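Local coordinates for FAD-binding PCMH-type domain-containing protein (Gibberella zeae, PDB 6YJO), which carries a covalently bound FAD cofactor and probably acts as an oxygen-dependent oxidoreductase that oxidises oligosaccharides, at residues G105-G110 and W496-I501; K92-A97 and G110-H115; T240-S245 and A315-W320. One frame throughout, in Å; residues are numbered along the deposited sequence.

Interaction 1: residues G105-G110 and W496-I501; sequences GSFGYG and WNPQGI. With FAD (flavin-adenine dinucleotide), chain C.
The backbones of 105-110 and 496-501 come closest where Gly110 CA lies 5.1 Å from Asn497 CA, and no hydrogen bond joins the two loops; packing of side chains and of the Gly110 carbonyl holds them together. At the centre Phe107 and Pro498 reach toward each other tip to tip. For Phe107, chi1 (-70°) puts CG anti to the carbonyl carbon, on the side of the backbone N. One face of the ring is met by Pro498: its CD stands 4.0 Å from the centroid of the Phe107 ring, 16° off the normal, a CH-pi contact. Pro498 CG lies 3.6 Å from Phe107 CE1, nearer the rim. Asn497 OD1 approaches Phe107 CD2 obliquely, the amide and ring planes 26° apart, and Gln499 CB comes to 4.1 Å from Phe107 CE2.

A second patch forms round the carbonyl of Gly110. Gly110 O sits at the edge of the Trp496 indole, 3.3 Å from CZ3, and also touches Pro498 CD. Gly110 has a positive phi that suits a residue without CB.

The residues 497-500 form a type I beta turn, closed by Gly500 N to Asn497 O at 3.0 Å; proline fits its second position because the ring already fixes a suitable phi. Asn497 OD1 adds a weak bond from Gln499 N.

The contact backs the cofactor site: Phe107 and Gly108 line the FAD pocket, and Gly108, lacking a side chain, leaves space for the phosphate oxygen O1A. Ser103 OG holds Phe107 N, while Gln499 is bound by Tyr474 OH and Asp462 O. The loop between strands 95-98 and 116-119 thus packs on the loop after helix 479-489, with helix 467-475 alongside Gln499.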
loop_
_atom_site.group_PDB
_atom_site.type_symbol
_atom_site.label_atom_id
_atom_site.label_comp_id
_atom_site.label_asym_id
_atom_site.label_seq_id
_atom_site.Cartn_x
_atom_site.Cartn_y
_atom_site.Cartn_z
ATOM N N GLY A 105 -10.259 3.643 2.019
ATOM C CA GLY A 105 -11.706 3.587 2.035
ATOM C C GLY A 105 -12.232 2.797 3.217
ATOM O O GLY A 105 -13.370 2.326 3.198
ATOM N N SER A 106 -11.406 2.636 4.253
ATOM C CA SER A 106 -11.815 1.954 5.483
ATOM C C SER A 106 -12.405 0.581 5.178
ATOM O O SER A 106 -13.375 0.146 5.800
ATOM C CB SER A 106 -12.804 2.811 6.274
ATOM O OG SER A 106 -12.314 4.127 6.458
ATOM N N PHE A 107 -11.811 -0.113 4.202
ATOM C CA PHE A 107 -12.241 -1.465 3.861
ATOM C C PHE A 107 -11.893 -2.474 4.946
ATOM O O PHE A 107 -12.412 -3.592 4.918
ATOM C CB PHE A 107 -11.614 -1.896 2.531
ATOM C CG PHE A 107 -12.162 -1.170 1.316
ATOM C CD1 PHE A 107 -13.184 -0.237 1.426
ATOM C CD2 PHE A 107 -11.648 -1.437 0.054
ATOM C CE1 PHE A 107 -13.679 0.414 0.301
ATOM C CE2 PHE A 107 -12.137 -0.787 -1.072
ATOM C CZ PHE A 107 -13.156 0.135 -0.947
ATOM N N GLY A 108 -11.042 -2.106 5.903
ATOM C CA GLY A 108 -10.846 -2.957 7.066
ATOM C C GLY A 108 -12.148 -3.323 7.744
ATOM O O GLY A 108 -12.306 -4.444 8.233
ATOM N N TYR A 109 -13.094 -2.382 7.783
ATOM C CA TYR A 109 -14.408 -2.638 8.358
ATOM C C TYR A 109 -15.333 -3.355 7.383
ATOM O O TYR A 109 -16.337 -3.939 7.812
ATOM C CB TYR A 109 -15.058 -1.327 8.810
ATOM C CG TYR A 109 -14.270 -0.616 9.888
ATOM C CD1 TYR A 109 -14.518 -0.860 11.230
ATOM C CD2 TYR A 109 -13.266 0.288 9.562
ATOM C CE1 TYR A 109 -13.797 -0.222 12.220
ATOM C CE2 TYR A 109 -12.540 0.934 10.547
ATOM C CZ TYR A 109 -12.808 0.673 11.877
ATOM O OH TYR A 109 -12.089 1.313 12.861
ATOM N N GLY A 110 -15.017 -3.323 6.090
ATOM C CA GLY A 110 -15.792 -4.001 5.064
ATOM C C GLY A 110 -16.328 -3.094 3.975
ATOM O O GLY A 110 -16.934 -3.598 3.018
ATOM N N TRP A 496 -15.779 -9.986 1.879
ATOM C CA TRP A 496 -16.321 -9.051 0.909
ATOM C C TRP A 496 -15.805 -7.646 1.187
ATOM O O TRP A 496 -15.612 -7.263 2.344
ATOM C CB TRP A 496 -17.851 -9.064 0.956
ATOM C CG TRP A 496 -18.499 -8.254 -0.120
ATOM C CD1 TRP A 496 -18.943 -8.704 -1.328
ATOM C CD2 TRP A 496 -18.782 -6.852 -0.083
ATOM N NE1 TRP A 496 -19.485 -7.669 -2.048
ATOM C CE2 TRP A 496 -19.396 -6.520 -1.305
ATOM C CE3 TRP A 496 -18.574 -5.845 0.863
ATOM C CZ2 TRP A 496 -19.805 -5.223 -1.606
ATOM C CZ3 TRP A 496 -18.980 -4.559 0.564
ATOM C CH2 TRP A 496 -19.589 -4.258 -0.661
ATOM N N ASN A 497 -15.569 -6.894 0.120
ATOM C CA ASN A 497 -15.340 -5.460 0.212
ATOM C C ASN A 497 -15.758 -4.833 -1.109
ATOM O O ASN A 497 -15.858 -5.529 -2.127
ATOM C CB ASN A 497 -13.876 -5.128 0.540
ATOM C CG ASN A 497 -12.923 -5.516 -0.567
ATOM O OD1 ASN A 497 -12.743 -4.773 -1.531
ATOM N ND2 ASN A 497 -12.294 -6.682 -0.429
ATOM N N PRO A 498 -16.026 -3.525 -1.123
ATOM C CA PRO A 498 -16.535 -2.893 -2.352
ATOM C C PRO A 498 -15.739 -3.210 -3.609
ATOM O O PRO A 498 -16.340 -3.458 -4.662
ATOM C CB PRO A 498 -16.484 -1.402 -2.005
ATOM C CG PRO A 498 -16.719 -1.372 -0.535
ATOM C CD PRO A 498 -16.029 -2.592 0.015
ATOM N N GLN A 499 -14.406 -3.214 -3.538
ATOM C CA GLN A 499 -13.566 -3.467 -4.704
ATOM C C GLN A 499 -12.881 -4.826 -4.623
ATOM O O GLN A 499 -11.792 -5.016 -5.170
ATOM C CB GLN A 499 -12.546 -2.343 -4.863
ATOM C CG GLN A 499 -13.195 -1.058 -5.342
ATOM C CD GLN A 499 -12.320 0.171 -5.181
ATOM O OE1 GLN A 499 -11.107 0.071 -4.988
ATOM N NE2 GLN A 499 -12.939 1.345 -5.257
ATOM N N GLY A 500 -13.532 -5.790 -3.971
ATOM C CA GLY A 500 -12.951 -7.103 -3.819
ATOM C C GLY A 500 -13.150 -7.968 -5.047
ATOM O O GLY A 500 -13.958 -7.674 -5.926
ATOM N N ILE A 501 -12.374 -9.049 -5.113
ATOM C CA ILE A 501 -12.538 -10.010 -6.195
ATOM C C ILE A 501 -13.884 -10.707 -6.048
ATOM O O ILE A 501 -14.198 -11.279 -4.996
ATOM C CB ILE A 501 -11.385 -11.026 -6.197
ATOM C CG1 ILE A 501 -10.028 -10.315 -6.289
ATOM C CG2 ILE A 501 -11.561 -12.027 -7.337
ATOM C CD1 ILE A 501 -9.896 -9.346 -7.446
HETATM P PA FAD C . -6.347 -2.096 6.771
HETATM O O1A FAD C . -7.505 -1.190 6.585
HETATM O O2A FAD C . -6.297 -2.780 8.147
HETATM O O5B FAD C . -6.289 -3.175 5.624
HETATM C C5B FAD C . -6.411 -2.800 4.236
HETATM C C4B FAD C . -6.866 -3.992 3.439
HETATM O O4B FAD C . -6.152 -5.171 3.887
HETATM C C3B FAD C . -8.349 -4.323 3.580
HETATM O O3B FAD C . -8.865 -4.865 2.369
HETATM C C2B FAD C . -8.344 -5.353 4.708
HETATM O O2B FAD C . -9.483 -6.200 4.665
HETATM C C1B FAD C . -7.072 -6.129 4.375
HETATM N N9A FAD C . -6.482 -6.824 5.516
HETATM C C8A FAD C . -5.961 -6.273 6.659
HETATM N N7A FAD C . -5.507 -7.151 7.521
HETATM C C5A FAD C . -5.749 -8.372 6.901
HETATM C C6A FAD C . -5.499 -9.697 7.295
HETATM N N6A FAD C . -4.930 -10.041 8.453
HETATM N N1A FAD C . -5.865 -10.679 6.442
HETATM C C2A FAD C . -6.434 -10.346 5.281
HETATM N N3A FAD C . -6.717 -9.133 4.804
HETATM C C4A FAD C . -6.349 -8.178 5.671
HETATM N N1 FAD C . 1.370 2.412 0.556
HETATM C C2 FAD C . 2.534 2.303 -0.149
HETATM O O2 FAD C . 2.667 1.474 -1.056
HETATM N N3 FAD C . 3.600 3.137 0.152
HETATM C C4 FAD C . 3.617 4.112 1.130
HETATM O O4 FAD C . 4.623 4.795 1.309
HETATM C C4X FAD C . 2.375 4.218 1.872
HETATM N N5 FAD C . 2.301 5.113 2.817
HETATM C C5X FAD C . 1.115 5.208 3.528
HETATM C C6 FAD C . 0.998 6.174 4.520
HETATM C C7 FAD C . -0.157 6.294 5.282
HETATM C C7M FAD C . -0.226 7.340 6.363
HETATM C C8 FAD C . -1.260 5.470 4.996
HETATM C C8M FAD C . -2.535 5.572 5.787
HETATM C C9 FAD C . -1.158 4.517 3.986
HETATM C C9A FAD C . 0.013 4.386 3.251
HETATM N N10 FAD C . 0.145 3.425 2.229
HETATM C C10 FAD C . 1.308 3.320 1.512
HETATM C "C1'" FAD C . -0.981 2.555 1.869
HETATM C "C2'" FAD C . -0.958 1.197 2.553
HETATM O "O2'" FAD C . -0.008 0.347 1.913
HETATM C "C3'" FAD C . -2.347 0.569 2.435
HETATM O "O3'" FAD C . -3.293 1.489 2.970
HETATM C "C4'" FAD C . -2.504 -0.765 3.160
HETATM O "O4'" FAD C . -3.253 -1.676 2.354
HETATM C "C5'" FAD C . -3.192 -0.579 4.492
HETATM O "O5'" FAD C . -3.003 -1.761 5.292
HETATM P P FAD C . -3.490 -1.806 6.780
HETATM O O1P FAD C . -3.498 -3.255 7.275
HETATM O O2P FAD C . -2.709 -0.832 7.584
HETATM O O3P FAD C . -4.995 -1.285 6.601
#

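Interaction 2: residues K92-A97 and G110-H115; sequences KVRVSA and GGENGH. With FAD (flavin-adenine dinucleotide), chain C.
In the three-stranded parallel sheet of the FAD-binding domain, the start of edge strand 95-98 meets the loop entering central strand 116-119, where Arg94 and Ser96 approach His115. Arg94 CB lies over one face of the imidazole, 3.5 Å from the centroid of the His115 ring, a CH-pi contact. Ser96 OG comes in the ring plane to share a 3.1 Å hydrogen bond with His115 ND1. On the other ring nitrogen, His115 NE2 donates to Glu112 OE2 at 2.9 Å. Histidine suits this spot because both nitrogens find partners and its flat face accepts an aliphatic chain.

The Arg94 chain, extended from CG to NE, runs past the ring to a salt bridge, NH1 to Glu112 OE2 at 3.1 Å, with an N-H...O angle of 155°. That oxygen therefore takes two donors from the same face of the carboxylate, Arg94 on its syn side and His115 on its anti side, which probably stabilises its negative charge. Within the sheet, Arg94 and Ser96 also bond through their backbones to Leu116. Gly110 CA lies 3.5 Å from Ser96 OG; a CB here would run into His115 ND1, so glycine suits the place. Next to Ser96, Ala97 O accepts a 2.8 Å hydrogen bond from O2B of the FAD ribose.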
loop_
_atom_site.group_PDB
_atom_site.type_symbol
_atom_site.label_atom_id
_atom_site.label_comp_id
_atom_site.label_asym_id
_atom_site.label_seq_id
_atom_site.Cartn_x
_atom_site.Cartn_y
_atom_site.Cartn_z
ATOM N N LYS A 92 -24.139 -15.890 8.797
ATOM C CA LYS A 92 -24.295 -15.367 7.438
ATOM C C LYS A 92 -23.896 -13.895 7.342
ATOM O O LYS A 92 -24.476 -13.132 6.568
ATOM C CB LYS A 92 -25.729 -15.556 6.933
ATOM C CG LYS A 92 -25.843 -15.601 5.405
ATOM C CD LYS A 92 -27.167 -15.028 4.894
ATOM C CE LYS A 92 -27.034 -13.578 4.424
ATOM N NZ LYS A 92 -27.876 -12.635 5.213
ATOM N N VAL A 93 -22.908 -13.478 8.133
ATOM C CA VAL A 93 -22.337 -12.142 8.006
ATOM C C VAL A 93 -21.112 -12.209 7.108
ATOM O O VAL A 93 -20.341 -13.176 7.141
ATOM C CB VAL A 93 -21.974 -11.536 9.379
ATOM C CG1 VAL A 93 -23.220 -11.316 10.230
ATOM C CG2 VAL A 93 -20.940 -12.394 10.115
ATOM N N ARG A 94 -20.944 -11.180 6.286
ATOM C CA ARG A 94 -19.656 -10.934 5.657
ATOM C C ARG A 94 -18.634 -10.585 6.731
ATOM O O ARG A 94 -18.963 -9.959 7.742
ATOM C CB ARG A 94 -19.789 -9.808 4.633
ATOM C CG ARG A 94 -20.554 -10.222 3.391
ATOM C CD ARG A 94 -21.130 -9.023 2.681
ATOM N NE ARG A 94 -21.516 -9.335 1.310
ATOM C CZ ARG A 94 -21.879 -8.424 0.416
ATOM N NH1 ARG A 94 -21.902 -7.142 0.749
ATOM N NH2 ARG A 94 -22.216 -8.793 -0.811
ATOM N N VAL A 95 -17.394 -11.014 6.525
ATOM C CA VAL A 95 -16.332 -10.839 7.507
ATOM C C VAL A 95 -15.153 -10.149 6.837
ATOM O O VAL A 95 -14.830 -10.433 5.680
ATOM C CB VAL A 95 -15.890 -12.184 8.117
ATOM C CG1 VAL A 95 -14.832 -11.960 9.185
ATOM C CG2 VAL A 95 -17.090 -12.934 8.679
ATOM N N SER A 96 -14.504 -9.256 7.575
ATOM C CA SER A 96 -13.422 -8.443 7.043
ATOM C C SER A 96 -12.366 -8.260 8.119
ATOM O O SER A 96 -12.688 -8.021 9.284
ATOM C CB SER A 96 -13.938 -7.085 6.560
ATOM O OG SER A 96 -14.439 -7.180 5.237
ATOM N N ALA A 97 -11.106 -8.373 7.720
ATOM C CA ALA A 97 -9.979 -8.237 8.628
ATOM C C ALA A 97 -9.417 -6.825 8.534
ATOM O O ALA A 97 -9.318 -6.252 7.446
ATOM C CB ALA A 97 -8.888 -9.262 8.310
ATOM N N GLY A 110 -15.017 -3.323 6.090
ATOM C CA GLY A 110 -15.792 -4.001 5.064
ATOM C C GLY A 110 -16.328 -3.094 3.975
ATOM O O GLY A 110 -16.934 -3.598 3.018
ATOM N N GLY A 111 -16.139 -1.779 4.073
ATOM C CA GLY A 111 -16.695 -0.857 3.106
ATOM C C GLY A 111 -18.181 -0.628 3.250
ATOM O O GLY A 111 -18.795 -0.060 2.341
ATOM N N GLU A 112 -18.767 -1.040 4.372
ATOM C CA GLU A 112 -20.205 -1.032 4.614
ATOM C C GLU A 112 -20.408 -1.456 6.064
ATOM O O GLU A 112 -19.454 -1.836 6.752
ATOM C CB GLU A 112 -20.949 -1.972 3.663
ATOM C CG GLU A 112 -20.556 -3.441 3.805
ATOM C CD GLU A 112 -21.406 -4.361 2.950
ATOM O OE1 GLU A 112 -21.889 -3.915 1.887
ATOM O OE2 GLU A 112 -21.597 -5.529 3.349
ATOM N N ASN A 113 -21.656 -1.395 6.519
ATOM C CA ASN A 113 -21.994 -1.832 7.864
ATOM C C ASN A 113 -22.434 -3.293 7.850
ATOM O O ASN A 113 -22.759 -3.862 6.806
ATOM C CB ASN A 113 -23.098 -0.952 8.455
ATOM C CG ASN A 113 -22.920 0.514 8.109
ATOM O OD1 ASN A 113 -23.142 0.924 6.969
ATOM N ND2 ASN A 113 -22.517 1.315 9.094
ATOM N N GLY A 114 -22.412 -3.906 9.030
ATOM C CA GLY A 114 -22.939 -5.243 9.189
ATOM C C GLY A 114 -21.944 -6.351 8.938
ATOM O O GLY A 114 -22.354 -7.469 8.607
ATOM N N HIS A 115 -20.650 -6.080 9.088
ATOM C CA HIS A 115 -19.614 -7.098 9.003
ATOM C C HIS A 115 -19.171 -7.507 10.399
ATOM O O HIS A 115 -19.195 -6.703 11.333
ATOM C CB HIS A 115 -18.386 -6.587 8.238
ATOM C CG HIS A 115 -18.524 -6.625 6.750
ATOM N ND1 HIS A 115 -17.475 -6.947 5.916
ATOM C CD2 HIS A 115 -19.579 -6.361 5.942
ATOM C CE1 HIS A 115 -17.879 -6.890 4.660
ATOM N NE2 HIS A 115 -19.152 -6.536 4.648
HETATM P PA FAD C . -6.347 -2.096 6.771
HETATM O O1A FAD C . -7.505 -1.190 6.585
HETATM O O2A FAD C . -6.297 -2.780 8.147
HETATM O O5B FAD C . -6.289 -3.175 5.624
HETATM C C5B FAD C . -6.411 -2.800 4.236
HETATM C C4B FAD C . -6.866 -3.992 3.439
HETATM O O4B FAD C . -6.152 -5.171 3.887
HETATM C C3B FAD C . -8.349 -4.323 3.580
HETATM O O3B FAD C . -8.865 -4.865 2.369
HETATM C C2B FAD C . -8.344 -5.353 4.708
HETATM O O2B FAD C . -9.483 -6.200 4.665
HETATM C C1B FAD C . -7.072 -6.129 4.375
HETATM N N9A FAD C . -6.482 -6.824 5.516
HETATM C C8A FAD C . -5.961 -6.273 6.659
HETATM N N7A FAD C . -5.507 -7.151 7.521
HETATM C C5A FAD C . -5.749 -8.372 6.901
HETATM C C6A FAD C . -5.499 -9.697 7.295
HETATM N N6A FAD C . -4.930 -10.041 8.453
HETATM N N1A FAD C . -5.865 -10.679 6.442
HETATM C C2A FAD C . -6.434 -10.346 5.281
HETATM N N3A FAD C . -6.717 -9.133 4.804
HETATM C C4A FAD C . -6.349 -8.178 5.671
HETATM N N1 FAD C . 1.370 2.412 0.556
HETATM C C2 FAD C . 2.534 2.303 -0.149
HETATM O O2 FAD C . 2.667 1.474 -1.056
HETATM N N3 FAD C . 3.600 3.137 0.152
HETATM C C4 FAD C . 3.617 4.112 1.130
HETATM O O4 FAD C . 4.623 4.795 1.309
HETATM C C4X FAD C . 2.375 4.218 1.872
HETATM N N5 FAD C . 2.301 5.113 2.817
HETATM C C5X FAD C . 1.115 5.208 3.528
HETATM C C6 FAD C . 0.998 6.174 4.520
HETATM C C7 FAD C . -0.157 6.294 5.282
HETATM C C7M FAD C . -0.226 7.340 6.363
HETATM C C8 FAD C . -1.260 5.470 4.996
HETATM C C8M FAD C . -2.535 5.572 5.787
HETATM C C9 FAD C . -1.158 4.517 3.986
HETATM C C9A FAD C . 0.013 4.386 3.251
HETATM N N10 FAD C . 0.145 3.425 2.229
HETATM C C10 FAD C . 1.308 3.320 1.512
HETATM C "C1'" FAD C . -0.981 2.555 1.869
HETATM C "C2'" FAD C . -0.958 1.197 2.553
HETATM O "O2'" FAD C . -0.008 0.347 1.913
HETATM C "C3'" FAD C . -2.347 0.569 2.435
HETATM O "O3'" FAD C . -3.293 1.489 2.970
HETATM C "C4'" FAD C . -2.504 -0.765 3.160
HETATM O "O4'" FAD C . -3.253 -1.676 2.354
HETATM C "C5'" FAD C . -3.192 -0.579 4.492
HETATM O "O5'" FAD C . -3.003 -1.761 5.292
HETATM P P FAD C . -3.490 -1.806 6.780
HETATM O O1P FAD C . -3.498 -3.255 7.275
HETATM O O2P FAD C . -2.709 -0.832 7.584
HETATM O O3P FAD C . -4.995 -1.285 6.601
#

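Interaction 3: residues T240-S245 and A315-W320; sequences TVTPFS and ASTGGW
Val241 and Gly318 bridge an antiparallel pairing at one margin of the seven-stranded antiparallel sheet, where strand 242-248 meets its outermost neighbour, 314-315, and the loop that follows. The pair is doubly hydrogen-bonded: Val241 N gives to Gly318 O at 3.1 Å, and Gly318 N to Val241 O at 2.9 Å. Further along, Phe244 and Ala315 form a non-hydrogen-bonded pair with both side chains on the same face of the sheet; Phe244 CB meets Ala315 CB at 4.3 Å, but the phenyl ring itself leads away, toward Leu297, Leu273 and Met275.

Between these two bridges the side chains of Thr242 and Thr317 cross obliquely. Each has OG1 anti to its own carbonyl carbon (chi1 -52° for Thr242), and Thr317 OG1 donates to Thr242 OG1 over 3.2 Å; Thr242 OG1 is in turn hydrogen-bonded to Gly292 O. Threonine serves well here, since its hydroxyl bonds while its methyl packs: Thr317 CG2 comes to 3.9 Å from Thr240 CG2.

Pro243 has no N-H to offer segment 315-320, and Ser316 O is met by carbons instead, Pro243 CD at 3.1 Å and Thr242 CA at 3.3 Å. The proline keeps its carbonyl, which accepts a weak bond from Ser316 N. Trp320 opens helix 320-326, with Gly319 at its N-cap position. Against the start of this helix the valine sets one of its methyl branches, Val241 CG1 lying 4.4 Å from Trp320 CB.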
loop_
_atom_site.group_PDB
_atom_site.type_symbol
_atom_site.label_atom_id
_atom_site.label_comp_id
_atom_site.label_asym_id
_atom_site.label_seq_id
_atom_site.Cartn_x
_atom_site.Cartn_y
_atom_site.Cartn_z
ATOM N N THR A 240 24.934 2.800 5.542
ATOM C CA THR A 240 25.260 4.066 4.891
ATOM C C THR A 240 24.095 4.428 3.975
ATOM O O THR A 240 23.968 3.879 2.876
ATOM C CB THR A 240 26.573 3.940 4.122
ATOM O OG1 THR A 240 27.643 3.689 5.041
ATOM C CG2 THR A 240 26.869 5.203 3.330
ATOM N N VAL A 241 23.244 5.348 4.424
ATOM C CA VAL A 241 22.017 5.702 3.718
ATOM C C VAL A 241 21.909 7.220 3.676
ATOM O O VAL A 241 22.048 7.886 4.708
ATOM C CB VAL A 241 20.775 5.072 4.386
ATOM C CG1 VAL A 241 21.129 3.711 4.985
ATOM C CG2 VAL A 241 20.177 5.980 5.453
ATOM N N THR A 242 21.667 7.763 2.484
ATOM C CA THR A 242 21.627 9.210 2.268
ATOM C C THR A 242 20.261 9.656 1.766
ATOM O O THR A 242 19.974 9.544 0.560
ATOM C CB THR A 242 22.710 9.628 1.273
ATOM O OG1 THR A 242 23.978 9.103 1.692
ATOM C CG2 THR A 242 22.799 11.152 1.176
ATOM N N PRO A 243 19.388 10.165 2.630
ATOM C CA PRO A 243 18.213 10.892 2.138
ATOM C C PRO A 243 18.625 12.177 1.438
ATOM O O PRO A 243 19.700 12.727 1.678
ATOM C CB PRO A 243 17.407 11.189 3.410
ATOM C CG PRO A 243 17.912 10.232 4.439
ATOM C CD PRO A 243 19.341 9.947 4.088
ATOM N N PHE A 244 17.755 12.649 0.546
ATOM C CA PHE A 244 17.994 13.912 -0.141
ATOM C C PHE A 244 16.675 14.551 -0.551
ATOM O O PHE A 244 15.660 13.875 -0.720
ATOM C CB PHE A 244 18.890 13.722 -1.373
ATOM C CG PHE A 244 18.298 12.834 -2.444
ATOM C CD1 PHE A 244 18.426 11.457 -2.375
ATOM C CD2 PHE A 244 17.636 13.382 -3.531
ATOM C CE1 PHE A 244 17.895 10.643 -3.363
ATOM C CE2 PHE A 244 17.101 12.573 -4.519
ATOM C CZ PHE A 244 17.231 11.204 -4.434
ATOM N N SER A 245 16.713 15.878 -0.701
ATOM C CA SER A 245 15.639 16.653 -1.304
ATOM C C SER A 245 16.229 17.622 -2.318
ATOM O O SER A 245 17.369 18.070 -2.177
ATOM C CB SER A 245 14.836 17.437 -0.251
ATOM O OG SER A 245 15.544 18.584 0.185
ATOM N N ALA A 315 20.801 17.227 2.097
ATOM C CA ALA A 315 21.311 15.873 1.945
ATOM C C ALA A 315 22.164 15.544 3.158
ATOM O O ALA A 315 22.937 16.383 3.629
ATOM C CB ALA A 315 22.114 15.717 0.647
ATOM N N SER A 316 22.001 14.328 3.666
ATOM C CA SER A 316 22.654 13.922 4.898
ATOM C C SER A 316 22.784 12.405 4.893
ATOM O O SER A 316 21.904 11.707 4.388
ATOM C CB SER A 316 21.859 14.400 6.120
ATOM O OG SER A 316 22.431 13.921 7.324
ATOM N N THR A 317 23.885 11.907 5.446
ATOM C CA THR A 317 24.144 10.480 5.520
ATOM C C THR A 317 23.998 10.007 6.960
ATOM O O THR A 317 24.369 10.712 7.904
ATOM C CB THR A 317 25.547 10.150 4.997
ATOM O OG1 THR A 317 25.761 10.817 3.747
ATOM C CG2 THR A 317 25.716 8.647 4.800
ATOM N N GLY A 318 23.460 8.805 7.116
ATOM C CA GLY A 318 23.206 8.280 8.439
ATOM C C GLY A 318 22.750 6.836 8.400
ATOM O O GLY A 318 22.886 6.149 7.388
ATOM N N GLY A 319 22.209 6.385 9.531
ATOM C CA GLY A 319 21.777 5.011 9.664
ATOM C C GLY A 319 20.459 4.736 8.948
ATOM O O GLY A 319 19.785 5.633 8.448
ATOM N N TRP A 320 20.098 3.452 8.918
ATOM C CA TRP A 320 18.880 3.021 8.240
ATOM C C TRP A 320 17.643 3.435 9.023
ATOM O O TRP A 320 16.653 3.882 8.437
ATOM C CB TRP A 320 18.929 1.503 8.039
ATOM C CG TRP A 320 17.597 0.808 7.870
ATOM C CD1 TRP A 320 16.874 0.176 8.842
ATOM C CD2 TRP A 320 16.860 0.640 6.652
ATOM N NE1 TRP A 320 15.734 -0.366 8.307
ATOM C CE2 TRP A 320 15.698 -0.094 6.965
ATOM C CE3 TRP A 320 17.067 1.040 5.330
ATOM C CZ2 TRP A 320 14.744 -0.428 6.006
ATOM C CZ3 TRP A 320 16.118 0.706 4.377
ATOM C CH2 TRP A 320 14.972 -0.020 4.719
#

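How the interactions relate
Interactions 1 and 2 form one neighbourhood: their centres are about 8 Å apart, they share Gly110, and both touch FAD. Along the chain their segments alternate, 92-97, 105-110, 110-115 and finally 496-501, so the loop between strands 95-98 and 116-119 is tied both to its own sheet and to the C-terminal part. Trp496 joins the two through its cation-pi contact with Arg94. Interaction 3 lies on the opposite side of the chain's centre, about 37 and 43 Å from the centres of interactions 1 and 2. It belongs to the separate seven-stranded sheet; its segments fall in the sequence after 110-115 and before 496-501, the side chain of Trp320 about 12 Å from the FAD.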